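Local coordinates for adenosine monophosphate-protein transferase (Pyrococcus horikoshii, PDB 2D16) that is of unproven function but is probably an adenosine-specific kinase or a transferase of adenosine monophosphate to protein, at residues D30-A33 and R34-L37. Numbering follows the deposited sequence.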
ATOM      1  N   ASP A  30      40.048 -17.785  19.609  1.00 21.85           N
ATOM      2  CA  ASP A  30      38.859 -17.029  19.991  1.00 22.41           C
ATOM      3  C   ASP A  30      38.251 -16.268  18.813  1.00 21.04           C
ATOM      4  O   ASP A  30      37.040 -16.289  18.603  1.00 22.25           O
ATOM      5  CB  ASP A  30      39.196 -16.011  21.088  1.00 23.16           C
ATOM      6  CG  ASP A  30      39.224 -16.617  22.483  1.00 24.45           C
ATOM      7  OD1 ASP A  30      39.128 -17.856  22.622  1.00 23.68           O
ATOM      8  OD2 ASP A  30      39.346 -15.832  23.450  1.00 25.40           O
ATOM      9  N   ASP A  31      39.096 -15.586  18.047  1.00 20.74           N
ATOM     10  CA  ASP A  31      38.615 -14.789  16.927  1.00 20.49           C
ATOM     11  C   ASP A  31      37.964 -15.611  15.819  1.00 20.40           C
ATOM     12  O   ASP A  31      36.968 -15.189  15.226  1.00 21.05           O
ATOM     13  CB  ASP A  31      39.755 -13.950  16.354  1.00 20.75           C
ATOM     14  CG  ASP A  31      39.253 -12.738  15.604  1.00 22.83           C
ATOM     15  OD1 ASP A  31      38.661 -11.849  16.253  1.00 22.85           O
ATOM     16  OD2 ASP A  31      39.441 -12.670  14.371  1.00 22.17           O
ATOM     17  N   LEU A  32      38.521 -16.782  15.533  1.00 20.89           N
ATOM     18  CA  LEU A  32      37.950 -17.637  14.497  1.00 21.37           C
ATOM     19  C   LEU A  32      36.626 -18.208  15.011  1.00 21.31           C
ATOM     20  O   LEU A  32      35.687 -18.420  14.240  1.00 20.89           O
ATOM     21  CB  LEU A  32      38.932 -18.755  14.138  1.00 22.49           C
ATOM     22  CG  LEU A  32      38.576 -19.699  12.986  1.00 25.07           C
ATOM     23  CD1 LEU A  32      38.118 -18.909  11.762  1.00 23.80           C
ATOM     24  CD2 LEU A  32      39.797 -20.558  12.661  1.00 25.55           C
ATOM     25  N   ALA A  33      36.547 -18.449  16.317  1.00 21.21           N
ATOM     26  CA  ALA A  33      35.310 -18.968  16.898  1.00 20.41           C
ATOM     27  C   ALA A  33      34.208 -17.927  16.694  1.00 21.03           C
ATOM     28  O   ALA A  33      33.089 -18.257  16.300  1.00 21.02           O
ATOM     29  CB  ALA A  33      35.498 -19.252  18.398  1.00 19.07           C
ATOM     30  N   ARG A  34      34.531 -16.664  16.962  1.00 20.98           N
ATOM     31  CA  ARG A  34      33.563 -15.589  16.791  1.00 21.75           C
ATOM     32  C   ARG A  34      33.129 -15.515  15.328  1.00 21.56           C
ATOM     33  O   ARG A  34      31.952 -15.313  15.030  1.00 21.19           O
ATOM     34  CB  ARG A  34      34.158 -14.245  17.236  1.00 23.76           C
ATOM     35  CG  ARG A  34      34.283 -14.086  18.755  1.00 28.51           C
ATOM     36  CD  ARG A  34      34.603 -12.640  19.143  1.00 32.36           C
ATOM     37  NE  ARG A  34      35.963 -12.241  18.786  1.00 36.76           N
ATOM     38  CZ  ARG A  34      37.029 -12.431  19.560  1.00 40.39           C
ATOM     39  NH1 ARG A  34      36.896 -13.014  20.747  1.00 40.89           N
ATOM     40  NH2 ARG A  34      38.231 -12.040  19.148  1.00 38.57           N
ATOM     41  N   ALA A  35      34.082 -15.699  14.418  1.00 19.92           N
ATOM     42  CA  ALA A  35      33.778 -15.658  12.993  1.00 20.07           C
ATOM     43  C   ALA A  35      32.811 -16.776  12.603  1.00 19.32           C
ATOM     44  O   ALA A  35      31.885 -16.558  11.822  1.00 19.19           O
ATOM     45  CB  ALA A  35      35.065 -15.766  12.183  1.00 20.58           C
ATOM     46  N   LEU A  36      33.018 -17.971  13.147  1.00 20.64           N
ATOM     47  CA  LEU A  36      32.141 -19.102  12.837  1.00 20.54           C
ATOM     48  C   LEU A  36      30.693 -18.821  13.231  1.00 21.04           C
ATOM     49  O   LEU A  36      29.758 -19.258  12.554  1.00 20.28           O
ATOM     50  CB  LEU A  36      32.632 -20.375  13.537  1.00 19.83           C
ATOM     51  CG  LEU A  36      33.867 -21.034  12.911  1.00 21.90           C
ATOM     52  CD1 LEU A  36      34.395 -22.138  13.813  1.00 22.06           C
ATOM     53  CD2 LEU A  36      33.496 -21.587  11.537  1.00 22.40           C
ATOM     54  N   LEU A  37      30.501 -18.091  14.326  1.00 20.48           N
ATOM     55  CA  LEU A  37      29.150 -17.755  14.766  1.00 20.63           C
ATOM     56  C   LEU A  37      28.397 -16.914  13.731  1.00 20.71           C
ATOM     57  O   LEU A  37      27.168 -16.940  13.683  1.00 21.48           O
ATOM     58  CB  LEU A  37      29.201 -17.004  16.100  1.00 21.04           C
ATOM     59  CG  LEU A  37      29.628 -17.860  17.292  1.00 21.53           C
ATOM     60  CD1 LEU A  37      29.963 -16.974  18.486  1.00 22.91           C
ATOM     61  CD2 LEU A  37      28.507 -18.838  17.626  1.00 21.50           C
TER
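D31 and R34, three residues apart on helix 25-39, are joined by a salt bridge in which NH2 of R34 donates to OD1 of D31 at 2.9 Å. OD1 accepts through its anti lone pair, the one turned away from OD2, and the bond is bent, with the oxygen lifted out of the guanidinium plane; carboxylate and guanidinium planes stand 69° apart. R34 reaches back toward the start of the helix because its chain bends at CG-CD (chi3 -71°), which brings the rim of one guanidinium face over the backbone, with CA of D31 3.5 Å above the plane and O of D30 on the same side. NH1 of R34 lies 3.8 Å from CB of D30. The other carboxylate oxygen, OD2 of D31, is hydrogen-bonded to NE2 of H102, so the aspartate links R34 to the loop after helix 92-100. With an alanine here, the guanidinium would probably lose its charged mate and NE2 of H102 this partner, and the arginine end would be freer to turn.

Four i+4 to i backbone hydrogen bonds carry the helix through this turn, from N of R34, A35, L36 and L37 to O of D30, D31, L32 and A33 respectively; the longest is L37 N to A33 O at 3.3 Å.

Apolar contact between the two turns is slight, CD1 of L32 lying 4.4 Å from CB of A35. The leucines turn instead to the fold: L32 packs on I47, L36 on F45, V95 and I99, while I161 of a second subunit rests on D30, A33 and R34. This is an i to i+3 salt bridge on the polar side of an amphipathic alpha-helix packed against a beta-sheet.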